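Side-chain contacts in FOKI restriction endonuclease (Planomicrobium okeanokoites, PDB 2FOK), which recognises an asymmetric DNA site and cleaves both strands at a fixed distance from it, as a metal-dependent type IIS restriction endonuclease: residues A311-I316 / N346-L351; D330-K333 / D338-I341. One frame throughout, in Å; residues are numbered along the deposited sequence.

Both contacts belong to the D3 domain, the third of the three helix-turn-helix-class units that precede the nuclease part of the chain. Contact 1 joins helix 303-319 to helix 341-352, and contact 2 is nested within the loop of chain that contact 1 closes, where the end of helix 325-334 meets the turn leading into helix 341-352. Their centres are about 12 Å apart, and they touch directly: Ile316 packs on Asn331, and Leu312 on Leu332. Together they join three successive helices, contact 1 pairing the first and third, contact 2 the second and that turn. Contact 1 is entirely buried, whereas contact 2 runs from that core out to a charged pair at the surface.

Contact 1. Residues A311-I316 / N346-L351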
ATOM      1  N   ALA A 311      -0.952   5.828 -17.487  1.00 24.25           N
ATOM      2  CA  ALA A 311      -0.812   4.987 -18.680  1.00 24.96           C
ATOM      3  C   ALA A 311      -0.291   5.800 -19.857  1.00 25.70           C
ATOM      4  O   ALA A 311       0.600   5.362 -20.590  1.00 25.03           O
ATOM      5  CB  ALA A 311      -2.156   4.362 -19.043  1.00 28.19           C
ATOM      6  N   LEU A 312      -0.863   6.984 -20.032  1.00 23.88           N
ATOM      7  CA  LEU A 312      -0.471   7.880 -21.098  1.00 22.30           C
ATOM      8  C   LEU A 312       0.939   8.451 -20.907  1.00 25.30           C
ATOM      9  O   LEU A 312       1.595   8.813 -21.879  1.00 26.82           O
ATOM     10  CB  LEU A 312      -1.493   9.009 -21.210  1.00 23.99           C
ATOM     11  CG  LEU A 312      -2.839   8.515 -21.733  1.00 18.82           C
ATOM     12  CD1 LEU A 312      -3.863   9.630 -21.705  1.00 15.55           C
ATOM     13  CD2 LEU A 312      -2.634   7.970 -23.145  1.00 14.61           C
ATOM     14  N   ILE A 313       1.408   8.554 -19.666  1.00 23.06           N
ATOM     15  CA  ILE A 313       2.754   9.059 -19.464  1.00 24.29           C
ATOM     16  C   ILE A 313       3.737   7.955 -19.843  1.00 26.06           C
ATOM     17  O   ILE A 313       4.800   8.218 -20.398  1.00 30.19           O
ATOM     18  CB  ILE A 313       3.021   9.496 -18.003  1.00 21.19           C
ATOM     19  CG1 ILE A 313       2.038  10.589 -17.573  1.00 25.90           C
ATOM     20  CG2 ILE A 313       4.416  10.062 -17.897  1.00 16.68           C
ATOM     21  CD1 ILE A 313       1.903  10.735 -16.048  1.00 21.26           C
ATOM     22  N   LEU A 314       3.383   6.716 -19.532  1.00 28.12           N
ATOM     23  CA  LEU A 314       4.227   5.579 -19.876  1.00 26.50           C
ATOM     24  C   LEU A 314       4.420   5.573 -21.398  1.00 28.64           C
ATOM     25  O   LEU A 314       5.538   5.448 -21.893  1.00 25.55           O
ATOM     26  CB  LEU A 314       3.549   4.271 -19.457  1.00 24.67           C
ATOM     27  CG  LEU A 314       4.315   3.215 -18.651  1.00 25.24           C
ATOM     28  CD1 LEU A 314       3.523   1.917 -18.650  1.00 23.80           C
ATOM     29  CD2 LEU A 314       5.699   2.999 -19.217  1.00 23.01           C
ATOM     30  N   GLU A 315       3.313   5.715 -22.124  1.00 30.29           N
ATOM     31  CA  GLU A 315       3.312   5.710 -23.583  1.00 32.31           C
ATOM     32  C   GLU A 315       4.225   6.754 -24.188  1.00 34.25           C
ATOM     33  O   GLU A 315       4.983   6.464 -25.119  1.00 37.51           O
ATOM     34  CB  GLU A 315       1.904   5.947 -24.109  1.00 35.67           C
ATOM     35  CG  GLU A 315       1.020   4.723 -24.101  1.00 42.03           C
ATOM     36  CD  GLU A 315      -0.273   4.964 -24.846  1.00 43.75           C
ATOM     37  OE1 GLU A 315      -0.410   6.060 -25.433  1.00 45.72           O
ATOM     38  OE2 GLU A 315      -1.143   4.067 -24.841  1.00 44.20           O
ATOM     39  N   ILE A 316       4.137   7.976 -23.669  1.00 31.99           N
ATOM     40  CA  ILE A 316       4.945   9.074 -24.170  1.00 28.88           C
ATOM     41  C   ILE A 316       6.409   8.733 -24.015  1.00 28.62           C
ATOM     42  O   ILE A 316       7.192   8.879 -24.952  1.00 33.18           O
ATOM     43  CB  ILE A 316       4.621  10.385 -23.425  1.00 31.13           C
ATOM     44  CG1 ILE A 316       3.156  10.767 -23.667  1.00 33.23           C
ATOM     45  CG2 ILE A 316       5.506  11.499 -23.925  1.00 31.11           C
ATOM     46  CD1 ILE A 316       2.681  12.000 -22.892  1.00 35.36           C
ATOM     47  N   ASN A 346       5.318  12.949  -9.721  1.00 20.45           N
ATOM     48  CA  ASN A 346       4.963  11.934  -8.730  1.00 19.32           C
ATOM     49  C   ASN A 346       4.481  10.665  -9.417  1.00 17.89           C
ATOM     50  O   ASN A 346       4.688   9.555  -8.923  1.00 18.17           O
ATOM     51  CB  ASN A 346       3.876  12.451  -7.778  1.00 20.54           C
ATOM     52  CG  ASN A 346       3.588  11.474  -6.630  1.00 19.43           C
ATOM     53  OD1 ASN A 346       4.334  11.405  -5.648  1.00 14.31           O
ATOM     54  ND2 ASN A 346       2.501  10.730  -6.750  1.00 18.26           N
ATOM     55  N   ASP A 347       3.838  10.837 -10.564  1.00 20.53           N
ATOM     56  CA  ASP A 347       3.347   9.708 -11.343  1.00 23.10           C
ATOM     57  C   ASP A 347       4.541   8.915 -11.891  1.00 20.87           C
ATOM     58  O   ASP A 347       4.459   7.713 -12.075  1.00 23.29           O
ATOM     59  CB  ASP A 347       2.478  10.213 -12.506  1.00 26.02           C
ATOM     60  CG  ASP A 347       1.007  10.318 -12.144  1.00 31.06           C
ATOM     61  OD1 ASP A 347       0.624   9.904 -11.028  1.00 33.33           O
ATOM     62  OD2 ASP A 347       0.225  10.823 -12.982  1.00 32.03           O
ATOM     63  N   ILE A 348       5.656   9.597 -12.142  1.00 27.66           N
ATOM     64  CA  ILE A 348       6.859   8.942 -12.675  1.00 23.52           C
ATOM     65  C   ILE A 348       7.641   8.189 -11.610  1.00 23.64           C
ATOM     66  O   ILE A 348       8.237   7.150 -11.890  1.00 26.55           O
ATOM     67  CB  ILE A 348       7.802   9.973 -13.349  1.00 24.07           C
ATOM     68  CG1 ILE A 348       7.101  10.581 -14.559  1.00 19.79           C
ATOM     69  CG2 ILE A 348       9.127   9.313 -13.754  1.00 17.37           C
ATOM     70  CD1 ILE A 348       7.950  11.544 -15.349  1.00 26.15           C
ATOM     71  N   LYS A 349       7.652   8.720 -10.391  1.00 24.82           N
ATOM     72  CA  LYS A 349       8.363   8.080  -9.291  1.00 19.93           C
ATOM     73  C   LYS A 349       7.684   6.763  -8.973  1.00 23.12           C
ATOM     74  O   LYS A 349       8.321   5.819  -8.499  1.00 26.41           O
ATOM     75  CB  LYS A 349       8.344   8.970  -8.052  1.00 23.06           C
ATOM     76  CG  LYS A 349       8.800   8.255  -6.794  1.00 29.99           C
ATOM     77  CD  LYS A 349       9.420   9.209  -5.804  1.00 30.54           C
ATOM     78  CE  LYS A 349       8.364  10.039  -5.114  1.00 34.74           C
ATOM     79  NZ  LYS A 349       7.067   9.326  -4.983  1.00 35.35           N
ATOM     80  N   GLY A 350       6.379   6.711  -9.230  1.00 25.20           N
ATOM     81  CA  GLY A 350       5.614   5.502  -8.986  1.00 21.87           C
ATOM     82  C   GLY A 350       5.930   4.463 -10.045  1.00 25.81           C
ATOM     83  O   GLY A 350       6.016   3.275  -9.739  1.00 21.27           O
ATOM     84  N   LEU A 351       6.098   4.901 -11.295  1.00 25.07           N
ATOM     85  CA  LEU A 351       6.423   3.968 -12.372  1.00 24.84           C
ATOM     86  C   LEU A 351       7.767   3.328 -12.038  1.00 25.60           C
ATOM     87  O   LEU A 351       7.933   2.107 -12.095  1.00 23.80           O
ATOM     88  CB  LEU A 351       6.491   4.706 -13.710  1.00 22.84           C
ATOM     89  CG  LEU A 351       5.119   5.115 -14.255  1.00 23.69           C
ATOM     90  CD1 LEU A 351       5.278   6.003 -15.467  1.00 25.50           C
ATOM     91  CD2 LEU A 351       4.322   3.866 -14.615  1.00 24.01           C
TER
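Helices 311-316 and 346-351 meet at Ile313 and Ile348, whose CA atoms are 7.9 Å apart, with the two axes steeply crossed at -76° and no closer than 10.4 Å. At that spacing the side chains have to bridge the gap, and no hydrogen bond crosses it. Ile313 does most of the work by using both of its branches. The longer one stretches out almost fully (chi2 160°) and carries CD1 to the flank of Asp347, where it lies 3.5 Å from OD2 and 3.6 Å from CB of that aspartate, the two side chains meeting nearly at right angles. With CG1 placed beside the backbone N (chi1 -59°), the short branch is turned the other way, and its CG2 rests 4.3 Å from CG1 of Ile348. One isoleucine thus touches two consecutive residues of the opposing helix. A turn further along helix 341-352, Leu351 sends CD2 to within 4.1 Å of Leu314 CG, so that a methyl group meets the branch point of the other leucine at a slant. Asp347 is the one polar group in this otherwise apolar interface. Its carboxylate is buried yet paired twice, OD1 with Arg310 and OD2 with Arg309, both from the preceding turn of helix 303-319; these two arginines should favour the charged form and hold the group in place while Ile313 covers its side. Helix 325-334 closes the groove between the two helices: Ile328 packs on Ile313 and Ile325 on Ile348, completing a three-helix core of the helix-turn-helix class. Leu314, beside Ile313, is also covered by Val291 and Phe374 from loops, and the short strands 358-361 and 364-367 follow helix 341-352 in the chain.

Contact 2. Residues D330-K333 / D338-I341; sequences DNLK and DEVI
The carboxylate of Asp338 has the side chain of Lys333 passing along one of its faces: every side-chain atom of the lysine lies to the same side of its plane, CG above the face at 3.8 Å from OD1, and CE further out beyond the two oxygens. The two chains run side by side and point the same way, with the lysine bent at chi2 (-136°) as it follows the aspartate outward. CE is the atom pressed closest, 3.1 Å from OD2 and 3.3 Å from OD1, which is tight for carbon against oxygen. NZ overshoots and ends 4.0 Å from Asp338 OD2, too far for a salt bridge. The opposite charges should still attract weakly at this exposed surface, and the methylene next to the ammonium, itself slightly positive, faces the oxygens instead. The second flat group, the carboxylate of Glu339, is turned to other partners. OE1 accepts a hydrogen bond from Tyr305 of helix 303-319, and OE2 makes a salt bridge with Lys387, so a buried acid is satisfied at both oxygens. What Leu332 meets is the aliphatic base of this residue, its CD1 lying 3.9 Å from Glu339 CB, the two side chains slanting past each other. A bend at chi2 (40°) folds the acid end back beside the residue's own CA. The backbone of Glu339 is tied as well, its O taking a hydrogen bond from Gln329. Leu332 goes on inward from here to Phe337, to Ile344 on helix 341-352 and to Leu312 on helix 303-319. The contact is therefore the turn between helices 325-334 and 341-352, the second beginning just after Val340 at its N-cap position, folded back onto the three-helix core.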
ATOM      1  N   ASP A 330       3.483  18.740 -21.925  1.00 37.38           N
ATOM      2  CA  ASP A 330       3.008  19.262 -23.200  1.00 37.82           C
ATOM      3  C   ASP A 330       2.317  18.156 -24.004  1.00 38.01           C
ATOM      4  O   ASP A 330       1.184  18.325 -24.462  1.00 32.96           O
ATOM      5  CB  ASP A 330       4.192  19.796 -23.998  1.00 42.78           C
ATOM      6  CG  ASP A 330       3.980  21.206 -24.474  1.00 43.99           C
ATOM      7  OD1 ASP A 330       2.963  21.453 -25.162  1.00 47.51           O
ATOM      8  OD2 ASP A 330       4.834  22.059 -24.161  1.00 43.08           O
ATOM      9  N   ASN A 331       3.011  17.028 -24.173  1.00 36.27           N
ATOM     10  CA  ASN A 331       2.474  15.890 -24.919  1.00 38.05           C
ATOM     11  C   ASN A 331       1.209  15.369 -24.248  1.00 37.42           C
ATOM     12  O   ASN A 331       0.274  14.922 -24.915  1.00 38.26           O
ATOM     13  CB  ASN A 331       3.513  14.766 -25.002  1.00 42.63           C
ATOM     14  CG  ASN A 331       4.470  14.936 -26.172  1.00 46.19           C
ATOM     15  OD1 ASN A 331       5.515  14.273 -26.238  1.00 43.45           O
ATOM     16  ND2 ASN A 331       4.122  15.833 -27.103  1.00 44.98           N
ATOM     17  N   LEU A 332       1.191  15.432 -22.920  1.00 34.92           N
ATOM     18  CA  LEU A 332       0.043  14.997 -22.137  1.00 31.06           C
ATOM     19  C   LEU A 332      -1.157  15.906 -22.408  1.00 32.01           C
ATOM     20  O   LEU A 332      -2.283  15.439 -22.612  1.00 33.36           O
ATOM     21  CB  LEU A 332       0.387  15.048 -20.643  1.00 29.35           C
ATOM     22  CG  LEU A 332       0.174  13.832 -19.733  1.00 20.71           C
ATOM     23  CD1 LEU A 332      -0.127  14.349 -18.342  1.00 18.95           C
ATOM     24  CD2 LEU A 332      -0.963  12.929 -20.242  1.00 19.83           C
ATOM     25  N   LYS A 333      -0.917  17.212 -22.394  1.00 31.76           N
ATOM     26  CA  LYS A 333      -1.991  18.175 -22.627  1.00 34.07           C
ATOM     27  C   LYS A 333      -2.683  17.943 -23.979  1.00 33.61           C
ATOM     28  O   LYS A 333      -3.902  18.044 -24.086  1.00 32.71           O
ATOM     29  CB  LYS A 333      -1.436  19.600 -22.555  1.00 31.44           C
ATOM     30  CG  LYS A 333      -2.257  20.550 -21.697  1.00 31.41           C
ATOM     31  CD  LYS A 333      -2.423  21.906 -22.388  1.00 35.10           C
ATOM     32  CE  LYS A 333      -3.351  22.827 -21.599  1.00 34.52           C
ATOM     33  NZ  LYS A 333      -3.060  24.256 -21.892  1.00 36.69           N
ATOM     34  N   ASP A 338      -4.850  18.002 -18.703  1.00 38.11           N
ATOM     35  CA  ASP A 338      -4.211  19.190 -18.150  1.00 37.47           C
ATOM     36  C   ASP A 338      -3.617  18.928 -16.771  1.00 35.89           C
ATOM     37  O   ASP A 338      -4.293  19.078 -15.749  1.00 31.27           O
ATOM     38  CB  ASP A 338      -5.231  20.316 -18.046  1.00 39.31           C
ATOM     39  CG  ASP A 338      -4.770  21.572 -18.731  1.00 42.72           C
ATOM     40  OD1 ASP A 338      -3.630  22.007 -18.460  1.00 44.50           O
ATOM     41  OD2 ASP A 338      -5.546  22.121 -19.543  1.00 48.22           O
ATOM     42  N   GLU A 339      -2.343  18.553 -16.743  1.00 36.11           N
ATOM     43  CA  GLU A 339      -1.671  18.255 -15.488  1.00 33.51           C
ATOM     44  C   GLU A 339      -0.590  19.265 -15.127  1.00 32.76           C
ATOM     45  O   GLU A 339      -0.079  19.982 -15.983  1.00 33.88           O
ATOM     46  CB  GLU A 339      -1.062  16.850 -15.553  1.00 35.08           C
ATOM     47  CG  GLU A 339      -1.644  15.869 -14.554  1.00 39.72           C
ATOM     48  CD  GLU A 339      -3.143  16.017 -14.409  1.00 40.74           C
ATOM     49  OE1 GLU A 339      -3.888  15.384 -15.195  1.00 42.12           O
ATOM     50  OE2 GLU A 339      -3.574  16.766 -13.508  1.00 41.84           O
ATOM     51  N   VAL A 340      -0.254  19.314 -13.841  1.00 35.17           N
ATOM     52  CA  VAL A 340       0.775  20.212 -13.325  1.00 32.65           C
ATOM     53  C   VAL A 340       2.071  19.410 -13.233  1.00 33.22           C
ATOM     54  O   VAL A 340       2.043  18.224 -12.912  1.00 34.14           O
ATOM     55  CB  VAL A 340       0.379  20.739 -11.930  1.00 35.73           C
ATOM     56  CG1 VAL A 340       1.607  21.187 -11.168  1.00 35.45           C
ATOM     57  CG2 VAL A 340      -0.618  21.880 -12.074  1.00 28.53           C
ATOM     58  N   ILE A 341       3.200  20.054 -13.510  1.00 32.16           N
ATOM     59  CA  ILE A 341       4.503  19.374 -13.494  1.00 32.27           C
ATOM     60  C   ILE A 341       4.781  18.424 -12.319  1.00 30.09           C
ATOM     61  O   ILE A 341       5.372  17.359 -12.520  1.00 32.28           O
ATOM     62  CB  ILE A 341       5.689  20.398 -13.567  1.00 34.01           C
ATOM     63  CG1 ILE A 341       5.631  21.204 -14.872  1.00 36.08           C
ATOM     64  CG2 ILE A 341       7.016  19.671 -13.479  1.00 34.06           C
ATOM     65  CD1 ILE A 341       5.956  20.407 -16.124  1.00 35.57           C
TER